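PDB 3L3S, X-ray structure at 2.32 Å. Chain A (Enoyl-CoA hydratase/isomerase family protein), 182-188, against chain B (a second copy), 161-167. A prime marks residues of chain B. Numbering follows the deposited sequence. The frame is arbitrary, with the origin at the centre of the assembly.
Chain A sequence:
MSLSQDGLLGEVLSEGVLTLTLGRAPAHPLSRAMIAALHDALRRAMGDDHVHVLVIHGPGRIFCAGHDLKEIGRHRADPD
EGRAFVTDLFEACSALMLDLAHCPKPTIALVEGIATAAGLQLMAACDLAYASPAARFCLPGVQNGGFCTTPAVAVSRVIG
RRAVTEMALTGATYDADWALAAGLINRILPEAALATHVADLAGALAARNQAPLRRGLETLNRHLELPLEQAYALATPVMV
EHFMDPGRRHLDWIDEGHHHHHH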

# COMPACT_ATOMS: atom_id res chain seq x y z
N ALA A 182 5.98 -8.84 2.17
CA ALA A 182 5.25 -7.73 2.77
C ALA A 182 5.88 -6.37 2.45
O ALA A 182 5.24 -5.33 2.60
CB ALA A 182 5.15 -7.93 4.29
N GLY A 183 7.12 -6.39 1.95
CA GLY A 183 7.83 -5.17 1.62
C GLY A 183 8.51 -4.52 2.81
O GLY A 183 8.71 -3.32 2.81
N LEU A 184 8.81 -5.30 3.85
CA LEU A 184 9.48 -4.82 5.06
C LEU A 184 10.98 -4.68 4.78
O LEU A 184 11.64 -3.79 5.33
CB LEU A 184 9.20 -5.79 6.20
CG LEU A 184 9.42 -5.52 7.69
CD1 LEU A 184 8.82 -4.21 8.13
CD2 LEU A 184 8.79 -6.66 8.45
N ILE A 185 11.50 -5.58 3.95
CA ILE A 185 12.90 -5.54 3.53
C ILE A 185 12.92 -5.52 2.00
O ILE A 185 11.97 -5.98 1.36
CB ILE A 185 13.77 -6.70 4.10
CG1 ILE A 185 13.04 -8.04 4.03
CG2 ILE A 185 14.22 -6.36 5.53
CD1 ILE A 185 13.87 -9.27 4.36
N ASN A 186 13.97 -4.92 1.44
CA ASN A 186 14.13 -4.82 -0.02
C ASN A 186 14.57 -6.10 -0.72
O ASN A 186 13.96 -6.47 -1.72
CB ASN A 186 15.10 -3.68 -0.39
CG ASN A 186 14.54 -2.31 -0.05
OD1 ASN A 186 14.78 -1.78 1.03
ND2 ASN A 186 13.80 -1.72 -0.98
N ARG A 187 15.62 -6.76 -0.22
CA ARG A 187 16.15 -8.02 -0.79
C ARG A 187 16.78 -8.92 0.28
O ARG A 187 17.28 -8.43 1.30
CB ARG A 187 17.22 -7.75 -1.88
CG ARG A 187 16.71 -7.30 -3.26
CD ARG A 187 17.86 -6.89 -4.18
NE ARG A 187 17.41 -6.06 -5.30
CZ ARG A 187 18.20 -5.57 -6.25
NH1 ARG A 187 19.50 -5.82 -6.25
NH2 ARG A 187 17.69 -4.79 -7.20
N ILE A 188 16.71 -10.24 0.07
CA ILE A 188 17.31 -11.21 0.99
C ILE A 188 18.63 -11.63 0.35
O ILE A 188 18.67 -12.03 -0.82
CB ILE A 188 16.43 -12.48 1.20
CG1 ILE A 188 15.11 -12.11 1.88
CG2 ILE A 188 17.18 -13.55 2.04
CD1 ILE A 188 14.15 -13.28 1.98
N ARG B 161 6.35 1.57 -0.63
CA ARG B 161 7.38 2.57 -0.32
C ARG B 161 8.83 2.06 -0.42
O ARG B 161 9.72 2.82 -0.77
CB ARG B 161 7.12 3.22 1.04
CG ARG B 161 7.91 4.51 1.29
CD ARG B 161 7.75 5.01 2.71
NE ARG B 161 6.51 5.76 2.92
CZ ARG B 161 6.44 7.08 3.09
NH1 ARG B 161 7.55 7.83 3.08
NH2 ARG B 161 5.27 7.66 3.29
N ARG B 162 9.06 0.78 -0.13
CA ARG B 162 10.39 0.20 -0.21
C ARG B 162 10.80 -0.05 -1.65
O ARG B 162 11.95 0.18 -2.03
CB ARG B 162 10.45 -1.13 0.53
CG ARG B 162 10.29 -1.02 2.02
CD ARG B 162 11.55 -0.65 2.68
NE ARG B 162 11.56 -1.03 4.08
CZ ARG B 162 12.18 -0.34 5.02
NH1 ARG B 162 12.83 0.77 4.71
NH2 ARG B 162 12.25 -0.81 6.26
N ALA B 163 9.82 -0.48 -2.45
CA ALA B 163 10.02 -0.78 -3.85
C ALA B 163 10.41 0.43 -4.69
O ALA B 163 11.43 0.38 -5.37
CB ALA B 163 8.79 -1.45 -4.40
N VAL B 164 9.67 1.54 -4.56
CA VAL B 164 9.97 2.78 -5.30
C VAL B 164 11.27 3.42 -4.85
O VAL B 164 11.96 4.05 -5.64
CB VAL B 164 8.93 3.91 -5.09
CG1 VAL B 164 8.72 4.67 -6.38
CG2 VAL B 164 7.66 3.42 -4.48
N THR B 165 11.56 3.31 -3.55
CA THR B 165 12.78 3.87 -2.99
C THR B 165 14.01 3.13 -3.52
O THR B 165 15.01 3.78 -3.81
CB THR B 165 12.74 3.90 -1.45
OG1 THR B 165 11.56 4.61 -1.03
CG2 THR B 165 13.96 4.65 -0.88
N GLU B 166 13.90 1.82 -3.74
CA GLU B 166 15.03 1.07 -4.26
C GLU B 166 15.24 1.34 -5.74
O GLU B 166 16.38 1.47 -6.17
CB GLU B 166 14.91 -0.43 -3.98
CG GLU B 166 16.29 -1.14 -4.01
CD GLU B 166 16.22 -2.65 -4.10
OE1 GLU B 166 15.44 -3.19 -4.92
OE2 GLU B 166 16.97 -3.32 -3.35
N MSE B 167 14.15 1.51 -6.50
CA MSE B 167 14.24 1.79 -7.93
C MSE B 167 14.89 3.13 -8.20
O MSE B 167 15.84 3.23 -8.98
CB MSE B 167 12.86 1.79 -8.60
CG MSE B 167 12.11 0.50 -8.58
SE MSE B 167 10.62 0.60 -9.83
CE MSE B 167 11.57 0.08 -11.44

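This is a small, largely polar contact in which an irregular segment of one chain lies against one turn of a helix in the second copy, joined by three weak hydrogen bonds and a single salt bridge. The two stretches together bury 340 Å², and most of that area belongs to Asn186, Arg162′ and Glu166′. On the helix, Arg162′ and Glu166′ stand four residues apart and so share one face, and both direct their CA-to-CB bonds toward the partner. Val164′ and Met167′, the latter a selenomethionine, point away and take no part.

Arg162′ is the main link. Its guanidinium meets the carbonyl oxygen of Leu184 edge-on, the orientation in which N-H groups can be offered to an acceptor near the plane. Arg162′ NE lies 3.0 Å and Arg162′ NH2 3.2 Å from Leu184 O, but both N-H...O angles are 134°, so each bond is weak: one oxygen shared between two donors cannot be in line with both. Arginine suits this place because its long side chain can run from the helix along the loop and bring two donors, NE and NH2, to the one carbonyl oxygen of Leu184. The side chain of Leu184 points away, so it is the main chain of this residue that the arginine reads. Further back, Arg162′ CG lies 2.9 Å from Gly183 O, tighter than an ordinary van der Waals contact, so this approach is crowded rather than favourable in itself.

Gly183 marks the point of closest backbone approach, its CA 6.2 Å from the CA of Arg162′. It is the first residue to leave helical geometry after a helix, and its phi of 83° explains the choice of glycine without any appeal to the neighbouring chain: at these angles a CB would be jammed against the carbonyl oxygen of the residue before. A CB here would point toward the helix, at an ideal position 4.7 Å from Arg162′ CB, a separation that is not itself a clash.

Asn186 reaches from the loop to the helix backbone. Asn186 ND2 donates to Arg162′ O at 2.9 Å, although an angle of 126° makes this bond weak as well. That carbonyl also accepts the helical bond from Glu166′ N, at 3.1 Å from Arg162′ O, so the asparagine adds a second donor to an oxygen already in use within the helix. A short amide side chain serves well here, since Asn186 ND2 also packs 3.4 Å from Glu166′ CB while OD1 is hydrogen-bonded elsewhere in the structure.

The CA-to-CB bond of Arg187 points sideways, yet its extended side chain brings the guanidinium closer to the helix. Arg187 NE lies 3.4 Å from Glu166′ OE2, a salt bridge between opposite charges. Glu166′ suits its place because its carboxylate supplies the negative charge, while both its oxygens are also hydrogen-bonded elsewhere in the structure. OE2 sits over one face of the guanidinium, well out of its plane, so no N-H points at it and the attraction is purely electrostatic. The contrast with Arg162′ is instructive: one guanidinium engages its partner through its edge, the other through its face.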